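Local coordinates for protein acyl-coenzyme A oxidase 3 (Yarrowia lipolytica, PDB 5YS9) that uses FAD to oxidise acyl-CoA substrates to (2E)-enoyl-CoAs in peroxisomal fatty acid beta-oxidation, passing the electrons to oxygen to give hydrogen peroxide, at residues Y581-E595 and V615-Q629. Residues are numbered along the deposited sequence; the frame is centred on the assembly and turned at random.
Sequences YLINLANLFTLWSIE and VTELVNHYCKEVRDQ
Y622 turns one face of its ring to N587 and packs beside L588 where helices 581-595 and 615-628, in the C-terminal all-helical part of the acyl-CoA oxidase fold, run roughly antiparallel at an angle of 147°, their axes approaching to 9.0 Å. The interface is of the knobs-into-holes kind, with L588, V619 and Y622 each seated among four residues of the other helix. CB of N587 lies over the centre of one face of the Y622 ring, 3.8 Å from its centroid, a CH-pi contact. From the same residue, ND2 donates to OH of Y622 at 2.9 Å, with the phenol oxygen nearly in the amide plane; amide and ring stand 83° apart. ND2 of N584 meets the ring's edge in plane, 3.3 Å from CE1 of Y622, and CD1 of L591 comes obliquely against CE2. L588 turns CG away from its own backbone N (chi1 -178°), which carries the branch across the interface; CD1 goes to V619 and SG of C623, CD2 to V626. V619 returns the fit, laying CG2 against the backbone carbonyl of L591 and CB of the same residue.

Further out, Y567 of helix 547-573 bonds through its hydroxyl to OD1 of N587, and the backbone oxygen of K505 accepts from ND2, so both ends of the amide are held and its rotation is fixed. L510 and W514 of helix 507-534 cover L591 and I594, while Q548 and Q549 of the second subunit pack on E595 and T616. The extended E595 side chain spreads its carboxylate between two partners: OE1 forms a salt bridge with R353, and OE2 accepts from OG1 of T616 at 2.8 Å on its anti lone pair.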
ATOM      1  N   TYR A 581     -14.734   2.324 -28.457  1.00 42.38           N
ATOM      2  CA  TYR A 581     -14.236   1.494 -27.320  1.00 40.52           C
ATOM      3  C   TYR A 581     -13.453   2.365 -26.339  1.00 40.07           C
ATOM      4  O   TYR A 581     -13.575   2.194 -25.130  1.00 37.25           O
ATOM      5  CB  TYR A 581     -13.453   0.269 -27.820  1.00 39.27           C
ATOM      6  CG  TYR A 581     -14.304  -0.506 -28.824  1.00 42.13           C
ATOM      7  CD1 TYR A 581     -15.365  -1.335 -28.398  1.00 40.43           C
ATOM      8  CD2 TYR A 581     -14.101  -0.354 -30.203  1.00 41.29           C
ATOM      9  CE1 TYR A 581     -16.178  -1.981 -29.314  1.00 39.26           C
ATOM     10  CE2 TYR A 581     -14.905  -1.019 -31.132  1.00 38.48           C
ATOM     11  CZ  TYR A 581     -15.928  -1.807 -30.687  1.00 39.12           C
ATOM     12  OH  TYR A 581     -16.686  -2.424 -31.618  1.00 39.41           O
ATOM     13  N   LEU A 582     -12.706   3.348 -26.860  1.00 38.71           N
ATOM     14  CA  LEU A 582     -12.091   4.351 -26.003  1.00 34.96           C
ATOM     15  C   LEU A 582     -13.113   5.231 -25.241  1.00 36.41           C
ATOM     16  O   LEU A 582     -12.935   5.504 -24.042  1.00 39.08           O
ATOM     17  CB  LEU A 582     -11.142   5.200 -26.824  1.00 35.91           C
ATOM     18  CG  LEU A 582      -9.865   4.522 -27.344  1.00 34.61           C
ATOM     19  CD1 LEU A 582      -9.144   5.491 -28.260  1.00 35.80           C
ATOM     20  CD2 LEU A 582      -8.952   4.125 -26.206  1.00 35.26           C
ATOM     21  N   ILE A 583     -14.180   5.672 -25.907  1.00 36.97           N
ATOM     22  CA  ILE A 583     -15.206   6.490 -25.246  1.00 38.33           C
ATOM     23  C   ILE A 583     -15.829   5.693 -24.114  1.00 40.24           C
ATOM     24  O   ILE A 583     -16.099   6.251 -23.042  1.00 39.63           O
ATOM     25  CB  ILE A 583     -16.294   7.029 -26.237  1.00 39.94           C
ATOM     26  CG1 ILE A 583     -15.734   8.239 -26.991  1.00 44.05           C
ATOM     27  CG2 ILE A 583     -17.546   7.532 -25.525  1.00 37.01           C
ATOM     28  CD1 ILE A 583     -16.375   8.413 -28.354  1.00 47.67           C
ATOM     29  N   ASN A 584     -16.069   4.407 -24.382  1.00 40.90           N
ATOM     30  CA  ASN A 584     -16.557   3.460 -23.395  1.00 44.14           C
ATOM     31  C   ASN A 584     -15.623   3.440 -22.189  1.00 39.78           C
ATOM     32  O   ASN A 584     -16.079   3.513 -21.080  1.00 40.12           O
ATOM     33  CB  ASN A 584     -16.649   2.028 -23.997  1.00 45.02           C
ATOM     34  CG  ASN A 584     -17.952   1.746 -24.750  1.00 45.83           C
ATOM     35  OD1 ASN A 584     -18.008   0.751 -25.452  1.00 45.85           O
ATOM     36  ND2 ASN A 584     -18.992   2.569 -24.587  1.00 40.50           N
ATOM     37  N   LEU A 585     -14.321   3.319 -22.422  1.00 39.13           N
ATOM     38  CA  LEU A 585     -13.327   3.435 -21.346  1.00 42.26           C
ATOM     39  C   LEU A 585     -13.444   4.764 -20.630  1.00 41.43           C
ATOM     40  O   LEU A 585     -13.527   4.789 -19.398  1.00 36.44           O
ATOM     41  CB  LEU A 585     -11.881   3.332 -21.863  1.00 40.77           C
ATOM     42  CG  LEU A 585     -11.119   2.017 -21.734  1.00 46.64           C
ATOM     43  CD1 LEU A 585      -9.630   2.291 -21.952  1.00 51.99           C
ATOM     44  CD2 LEU A 585     -11.342   1.339 -20.382  1.00 50.15           C
ATOM     45  N   ALA A 586     -13.426   5.849 -21.427  1.00 40.58           N
ATOM     46  CA  ALA A 586     -13.445   7.236 -20.902  1.00 40.04           C
ATOM     47  C   ALA A 586     -14.691   7.508 -20.049  1.00 37.13           C
ATOM     48  O   ALA A 586     -14.599   8.037 -18.938  1.00 34.65           O
ATOM     49  CB  ALA A 586     -13.333   8.245 -22.035  1.00 38.68           C
ATOM     50  N   ASN A 587     -15.840   7.078 -20.543  1.00 37.74           N
ATOM     51  CA  ASN A 587     -17.099   7.225 -19.778  1.00 38.76           C
ATOM     52  C   ASN A 587     -17.079   6.495 -18.483  1.00 34.74           C
ATOM     53  O   ASN A 587     -17.571   7.028 -17.500  1.00 34.01           O
ATOM     54  CB  ASN A 587     -18.319   6.787 -20.591  1.00 40.14           C
ATOM     55  CG  ASN A 587     -18.713   7.808 -21.643  1.00 38.20           C
ATOM     56  OD1 ASN A 587     -17.976   8.760 -21.940  1.00 38.27           O
ATOM     57  ND2 ASN A 587     -19.891   7.631 -22.183  1.00 36.87           N
ATOM     58  N   LEU A 588     -16.487   5.293 -18.473  1.00 36.57           N
ATOM     59  CA  LEU A 588     -16.349   4.498 -17.230  1.00 34.92           C
ATOM     60  C   LEU A 588     -15.456   5.253 -16.271  1.00 35.89           C
ATOM     61  O   LEU A 588     -15.847   5.507 -15.136  1.00 33.99           O
ATOM     62  CB  LEU A 588     -15.801   3.095 -17.505  1.00 33.17           C
ATOM     63  CG  LEU A 588     -15.653   2.139 -16.312  1.00 33.77           C
ATOM     64  CD1 LEU A 588     -16.915   2.033 -15.406  1.00 33.18           C
ATOM     65  CD2 LEU A 588     -15.245   0.771 -16.828  1.00 32.05           C
ATOM     66  N   PHE A 589     -14.293   5.699 -16.749  1.00 36.94           N
ATOM     67  CA  PHE A 589     -13.431   6.506 -15.907  1.00 37.00           C
ATOM     68  C   PHE A 589     -14.230   7.645 -15.264  1.00 35.86           C
ATOM     69  O   PHE A 589     -14.265   7.790 -14.029  1.00 36.22           O
ATOM     70  CB  PHE A 589     -12.224   7.044 -16.689  1.00 36.86           C
ATOM     71  CG  PHE A 589     -11.348   7.941 -15.881  1.00 37.98           C
ATOM     72  CD1 PHE A 589     -10.688   7.452 -14.753  1.00 39.36           C
ATOM     73  CD2 PHE A 589     -11.226   9.297 -16.193  1.00 40.18           C
ATOM     74  CE1 PHE A 589      -9.905   8.305 -13.962  1.00 37.12           C
ATOM     75  CE2 PHE A 589     -10.427  10.140 -15.419  1.00 40.38           C
ATOM     76  CZ  PHE A 589      -9.760   9.640 -14.313  1.00 37.44           C
ATOM     77  N   THR A 590     -14.906   8.403 -16.111  1.00 32.39           N
ATOM     78  CA  THR A 590     -15.435   9.667 -15.724  1.00 34.00           C
ATOM     79  C   THR A 590     -16.650   9.489 -14.799  1.00 36.03           C
ATOM     80  O   THR A 590     -16.790  10.205 -13.782  1.00 33.04           O
ATOM     81  CB  THR A 590     -15.752  10.528 -16.969  1.00 35.83           C
ATOM     82  OG1 THR A 590     -14.547  10.818 -17.701  1.00 35.74           O
ATOM     83  CG2 THR A 590     -16.402  11.833 -16.562  1.00 38.44           C
ATOM     84  N   LEU A 591     -17.517   8.534 -15.142  1.00 34.52           N
ATOM     85  CA  LEU A 591     -18.699   8.263 -14.331  1.00 34.14           C
ATOM     86  C   LEU A 591     -18.361   7.568 -13.015  1.00 35.67           C
ATOM     87  O   LEU A 591     -19.032   7.763 -11.997  1.00 36.26           O
ATOM     88  CB  LEU A 591     -19.666   7.441 -15.141  1.00 37.77           C
ATOM     89  CG  LEU A 591     -20.281   8.260 -16.302  1.00 39.90           C
ATOM     90  CD1 LEU A 591     -20.767   7.376 -17.417  1.00 38.63           C
ATOM     91  CD2 LEU A 591     -21.431   9.119 -15.780  1.00 40.88           C
ATOM     92  N   TRP A 592     -17.327   6.728 -13.048  1.00 34.93           N
ATOM     93  CA  TRP A 592     -16.846   6.075 -11.852  1.00 37.11           C
ATOM     94  C   TRP A 592     -16.321   7.170 -10.889  1.00 36.72           C
ATOM     95  O   TRP A 592     -16.704   7.203  -9.707  1.00 34.59           O
ATOM     96  CB  TRP A 592     -15.798   4.982 -12.205  1.00 36.21           C
ATOM     97  CG  TRP A 592     -15.064   4.472 -11.036  1.00 36.05           C
ATOM     98  CD1 TRP A 592     -15.530   3.621 -10.086  1.00 35.08           C
ATOM     99  CD2 TRP A 592     -13.737   4.808 -10.668  1.00 38.90           C
ATOM    100  NE1 TRP A 592     -14.583   3.394  -9.155  1.00 38.33           N
ATOM    101  CE2 TRP A 592     -13.458   4.109  -9.469  1.00 40.74           C
ATOM    102  CE3 TRP A 592     -12.759   5.651 -11.214  1.00 39.12           C
ATOM    103  CZ2 TRP A 592     -12.222   4.211  -8.792  1.00 38.68           C
ATOM    104  CZ3 TRP A 592     -11.519   5.769 -10.530  1.00 45.51           C
ATOM    105  CH2 TRP A 592     -11.269   5.043  -9.328  1.00 42.05           C
ATOM    106  N   SER A 593     -15.509   8.088 -11.434  1.00 35.48           N
ATOM    107  CA  SER A 593     -14.957   9.206 -10.673  1.00 34.93           C
ATOM    108  C   SER A 593     -16.023  10.068 -10.023  1.00 37.25           C
ATOM    109  O   SER A 593     -15.818  10.561  -8.914  1.00 41.89           O
ATOM    110  CB  SER A 593     -14.121  10.101 -11.573  1.00 35.13           C
ATOM    111  OG  SER A 593     -13.050   9.401 -12.137  1.00 35.92           O
ATOM    112  N   ILE A 594     -17.118  10.286 -10.734  1.00 38.85           N
ATOM    113  CA  ILE A 594     -18.276  10.982 -10.213  1.00 39.73           C
ATOM    114  C   ILE A 594     -18.903  10.199  -9.076  1.00 40.52           C
ATOM    115  O   ILE A 594     -19.270  10.751  -8.066  1.00 40.42           O
ATOM    116  CB  ILE A 594     -19.306  11.221 -11.334  1.00 40.14           C
ATOM    117  CG1 ILE A 594     -18.775  12.257 -12.319  1.00 37.78           C
ATOM    118  CG2 ILE A 594     -20.647  11.672 -10.782  1.00 42.93           C
ATOM    119  CD1 ILE A 594     -19.538  12.348 -13.613  1.00 36.97           C
ATOM    120  N   GLU A 595     -19.010   8.897  -9.258  1.00 43.48           N
ATOM    121  CA  GLU A 595     -19.577   8.022  -8.255  1.00 42.91           C
ATOM    122  C   GLU A 595     -18.761   7.957  -6.972  1.00 43.67           C
ATOM    123  O   GLU A 595     -19.311   7.889  -5.891  1.00 42.86           O
ATOM    124  CB  GLU A 595     -19.775   6.639  -8.840  1.00 45.23           C
ATOM    125  CG  GLU A 595     -20.452   5.674  -7.905  1.00 47.96           C
ATOM    126  CD  GLU A 595     -20.502   4.294  -8.477  1.00 51.95           C
ATOM    127  OE1 GLU A 595     -19.447   3.791  -8.876  1.00 55.99           O
ATOM    128  OE2 GLU A 595     -21.589   3.721  -8.540  1.00 54.05           O
ATOM    129  N   VAL A 615     -26.147   7.406 -12.201  1.00 45.79           N
ATOM    130  CA  VAL A 615     -24.698   7.309 -12.330  1.00 44.46           C
ATOM    131  C   VAL A 615     -24.247   5.902 -11.967  1.00 44.70           C
ATOM    132  O   VAL A 615     -23.492   5.301 -12.745  1.00 41.44           O
ATOM    133  CB  VAL A 615     -23.972   8.360 -11.460  1.00 47.87           C
ATOM    134  CG1 VAL A 615     -22.492   8.042 -11.305  1.00 48.22           C
ATOM    135  CG2 VAL A 615     -24.144   9.748 -12.077  1.00 50.63           C
ATOM    136  N   THR A 616     -24.733   5.367 -10.831  1.00 40.64           N
ATOM    137  CA  THR A 616     -24.434   3.971 -10.453  1.00 40.67           C
ATOM    138  C   THR A 616     -24.797   3.006 -11.601  1.00 44.18           C
ATOM    139  O   THR A 616     -23.969   2.196 -12.033  1.00 51.47           O
ATOM    140  CB  THR A 616     -25.015   3.578  -9.068  1.00 36.42           C
ATOM    141  OG1 THR A 616     -24.309   4.299  -8.070  1.00 31.22           O
ATOM    142  CG2 THR A 616     -24.824   2.117  -8.761  1.00 35.71           C
ATOM    143  N   GLU A 617     -25.980   3.171 -12.172  1.00 49.76           N
ATOM    144  CA  GLU A 617     -26.420   2.280 -13.228  1.00 52.98           C
ATOM    145  C   GLU A 617     -25.512   2.399 -14.454  1.00 49.09           C
ATOM    146  O   GLU A 617     -25.206   1.410 -15.108  1.00 44.93           O
ATOM    147  CB  GLU A 617     -27.874   2.557 -13.570  1.00 59.47           C
ATOM    148  CG  GLU A 617     -28.483   1.516 -14.496  1.00 74.01           C
ATOM    149  CD  GLU A 617     -29.998   1.455 -14.391  1.00 82.05           C
ATOM    150  OE1 GLU A 617     -30.496   1.359 -13.245  1.00 84.94           O
ATOM    151  OE2 GLU A 617     -30.678   1.505 -15.445  1.00 82.56           O
ATOM    152  N   LEU A 618     -25.050   3.610 -14.742  1.00 49.43           N
ATOM    153  CA  LEU A 618     -24.205   3.828 -15.919  1.00 45.28           C
ATOM    154  C   LEU A 618     -22.822   3.202 -15.770  1.00 40.75           C
ATOM    155  O   LEU A 618     -22.372   2.539 -16.680  1.00 34.43           O
ATOM    156  CB  LEU A 618     -24.132   5.313 -16.243  1.00 46.45           C
ATOM    157  CG  LEU A 618     -25.448   5.836 -16.867  1.00 44.63           C
ATOM    158  CD1 LEU A 618     -25.372   7.333 -17.120  1.00 40.63           C
ATOM    159  CD2 LEU A 618     -25.792   5.079 -18.147  1.00 44.45           C
ATOM    160  N   VAL A 619     -22.221   3.346 -14.585  1.00 38.94           N
ATOM    161  CA  VAL A 619     -20.954   2.707 -14.238  1.00 38.72           C
ATOM    162  C   VAL A 619     -21.065   1.160 -14.395  1.00 39.17           C
ATOM    163  O   VAL A 619     -20.206   0.553 -15.006  1.00 36.62           O
ATOM    164  CB  VAL A 619     -20.508   3.077 -12.792  1.00 37.94           C
ATOM    165  CG1 VAL A 619     -19.304   2.254 -12.361  1.00 39.64           C
ATOM    166  CG2 VAL A 619     -20.165   4.544 -12.675  1.00 36.40           C
ATOM    167  N   ASN A 620     -22.119   0.549 -13.846  1.00 40.76           N
ATOM    168  CA  ASN A 620     -22.427  -0.884 -14.086  1.00 38.89           C
ATOM    169  C   ASN A 620     -22.527  -1.230 -15.542  1.00 39.69           C
ATOM    170  O   ASN A 620     -21.908  -2.222 -15.994  1.00 40.71           O
ATOM    171  CB  ASN A 620     -23.719  -1.328 -13.427  1.00 37.06           C
ATOM    172  CG  ASN A 620     -23.647  -1.316 -11.912  1.00 36.19           C
ATOM    173  OD1 ASN A 620     -22.576  -1.180 -11.332  1.00 36.98           O
ATOM    174  ND2 ASN A 620     -24.799  -1.411 -11.265  1.00 32.57           N
ATOM    175  N   HIS A 621     -23.256  -0.402 -16.284  1.00 39.59           N
ATOM    176  CA  HIS A 621     -23.396  -0.596 -17.736  1.00 39.38           C
ATOM    177  C   HIS A 621     -22.065  -0.556 -18.482  1.00 39.95           C
ATOM    178  O   HIS A 621     -21.772  -1.456 -19.276  1.00 47.15           O
ATOM    179  CB  HIS A 621     -24.400   0.394 -18.335  1.00 40.88           C
ATOM    180  CG  HIS A 621     -24.427   0.411 -19.826  1.00 40.36           C
ATOM    181  ND1 HIS A 621     -23.865   1.434 -20.570  1.00 46.27           N
ATOM    182  CD2 HIS A 621     -24.960  -0.453 -20.715  1.00 42.29           C
ATOM    183  CE1 HIS A 621     -24.022   1.181 -21.856  1.00 42.51           C
ATOM    184  NE2 HIS A 621     -24.679   0.036 -21.968  1.00 44.46           N
ATOM    185  N   TYR A 622     -21.260   0.465 -18.242  1.00 41.21           N
ATOM    186  CA  TYR A 622     -19.958   0.580 -18.933  1.00 43.57           C
ATOM    187  C   TYR A 622     -18.946  -0.442 -18.456  1.00 42.61           C
ATOM    188  O   TYR A 622     -18.096  -0.885 -19.226  1.00 38.22           O
ATOM    189  CB  TYR A 622     -19.369   1.992 -18.803  1.00 44.52           C
ATOM    190  CG  TYR A 622     -20.063   2.951 -19.708  1.00 42.66           C
ATOM    191  CD1 TYR A 622     -19.822   2.921 -21.086  1.00 43.81           C
ATOM    192  CD2 TYR A 622     -20.963   3.898 -19.197  1.00 44.57           C
ATOM    193  CE1 TYR A 622     -20.453   3.820 -21.937  1.00 47.13           C
ATOM    194  CE2 TYR A 622     -21.589   4.797 -20.030  1.00 47.54           C
ATOM    195  CZ  TYR A 622     -21.329   4.742 -21.396  1.00 46.82           C
ATOM    196  OH  TYR A 622     -21.963   5.581 -22.211  1.00 45.67           O
ATOM    197  N   CYS A 623     -19.023  -0.797 -17.180  1.00 43.45           N
ATOM    198  CA  CYS A 623     -18.316  -1.982 -16.712  1.00 44.73           C
ATOM    199  C   CYS A 623     -18.559  -3.174 -17.656  1.00 41.13           C
ATOM    200  O   CYS A 623     -17.619  -3.802 -18.074  1.00 38.68           O
ATOM    201  CB  CYS A 623     -18.707  -2.336 -15.266  1.00 41.70           C
ATOM    202  SG  CYS A 623     -17.706  -1.485 -14.032  1.00 44.19           S
ATOM    203  N   LYS A 624     -19.819  -3.472 -17.985  1.00 42.11           N
ATOM    204  CA  LYS A 624     -20.124  -4.622 -18.839  1.00 39.94           C
ATOM    205  C   LYS A 624     -19.633  -4.388 -20.264  1.00 36.45           C
ATOM    206  O   LYS A 624     -19.166  -5.331 -20.883  1.00 37.18           O
ATOM    207  CB  LYS A 624     -21.598  -4.975 -18.850  1.00 42.78           C
ATOM    208  CG  LYS A 624     -22.209  -5.372 -17.508  1.00 47.55           C
ATOM    209  CD  LYS A 624     -23.696  -5.737 -17.674  1.00 51.32           C
ATOM    210  CE  LYS A 624     -24.623  -5.115 -16.623  1.00 57.74           C
ATOM    211  NZ  LYS A 624     -24.681  -5.874 -15.334  1.00 60.73           N
ATOM    212  N   GLU A 625     -19.672  -3.160 -20.759  1.00 33.86           N
ATOM    213  CA  GLU A 625     -19.198  -2.866 -22.142  1.00 38.48           C
ATOM    214  C   GLU A 625     -17.684  -2.981 -22.295  1.00 35.98           C
ATOM    215  O   GLU A 625     -17.168  -3.413 -23.340  1.00 34.62           O
ATOM    216  CB  GLU A 625     -19.640  -1.460 -22.621  1.00 42.01           C
ATOM    217  CG  GLU A 625     -21.150  -1.302 -22.794  1.00 48.29           C
ATOM    218  CD  GLU A 625     -21.752  -2.341 -23.741  1.00 53.97           C
ATOM    219  OE1 GLU A 625     -21.571  -2.198 -24.967  1.00 62.39           O
ATOM    220  OE2 GLU A 625     -22.394  -3.305 -23.259  1.00 59.68           O
ATOM    221  N   VAL A 626     -16.990  -2.573 -21.242  1.00 33.80           N
ATOM    222  CA  VAL A 626     -15.558  -2.639 -21.170  1.00 34.51           C
ATOM    223  C   VAL A 626     -15.112  -4.093 -20.953  1.00 38.17           C
ATOM    224  O   VAL A 626     -14.219  -4.591 -21.674  1.00 43.44           O
ATOM    225  CB  VAL A 626     -15.040  -1.636 -20.129  1.00 33.62           C
ATOM    226  CG1 VAL A 626     -13.593  -1.885 -19.759  1.00 35.91           C
ATOM    227  CG2 VAL A 626     -15.196  -0.234 -20.700  1.00 33.05           C
ATOM    228  N   ARG A 627     -15.772  -4.788 -20.032  1.00 36.32           N
ATOM    229  CA  ARG A 627     -15.490  -6.184 -19.794  1.00 37.46           C
ATOM    230  C   ARG A 627     -15.499  -7.075 -21.018  1.00 40.74           C
ATOM    231  O   ARG A 627     -14.688  -7.990 -21.111  1.00 45.07           O
ATOM    232  CB  ARG A 627     -16.463  -6.744 -18.786  1.00 36.75           C
ATOM    233  CG  ARG A 627     -16.211  -8.217 -18.487  1.00 36.65           C
ATOM    234  CD  ARG A 627     -17.149  -9.109 -19.272  1.00 33.19           C
ATOM    235  NE  ARG A 627     -16.930 -10.519 -19.053  1.00 33.42           N
ATOM    236  CZ  ARG A 627     -15.977 -11.229 -19.653  1.00 37.92           C
ATOM    237  NH1 ARG A 627     -15.895 -12.526 -19.417  1.00 33.54           N
ATOM    238  NH2 ARG A 627     -15.098 -10.655 -20.491  1.00 38.83           N
ATOM    239  N   ASP A 628     -16.394  -6.818 -21.956  1.00 40.34           N
ATOM    240  CA  ASP A 628     -16.508  -7.641 -23.142  1.00 38.85           C
ATOM    241  C   ASP A 628     -15.232  -7.595 -23.957  1.00 40.46           C
ATOM    242  O   ASP A 628     -14.830  -8.577 -24.541  1.00 41.83           O
ATOM    243  CB  ASP A 628     -17.695  -7.201 -23.985  1.00 39.62           C
ATOM    244  CG  ASP A 628     -18.007  -8.166 -25.094  1.00 42.20           C
ATOM    245  OD1 ASP A 628     -18.407  -9.293 -24.796  1.00 52.27           O
ATOM    246  OD2 ASP A 628     -17.856  -7.807 -26.266  1.00 37.84           O
ATOM    247  N   GLN A 629     -14.613  -6.430 -24.001  1.00 39.96           N
ATOM    248  CA  GLN A 629     -13.447  -6.189 -24.822  1.00 38.79           C
ATOM    249  C   GLN A 629     -12.139  -6.218 -24.052  1.00 38.98           C
ATOM    250  O   GLN A 629     -11.137  -5.737 -24.533  1.00 39.63           O
ATOM    251  CB  GLN A 629     -13.580  -4.857 -25.559  1.00 42.60           C
ATOM    252  CG  GLN A 629     -14.747  -4.771 -26.524  1.00 39.39           C
ATOM    253  CD  GLN A 629     -14.588  -5.658 -27.730  1.00 39.62           C
ATOM    254  OE1 GLN A 629     -13.681  -5.496 -28.521  1.00 39.77           O
ATOM    255  NE2 GLN A 629     -15.479  -6.598 -27.873  1.00 36.72           N
TER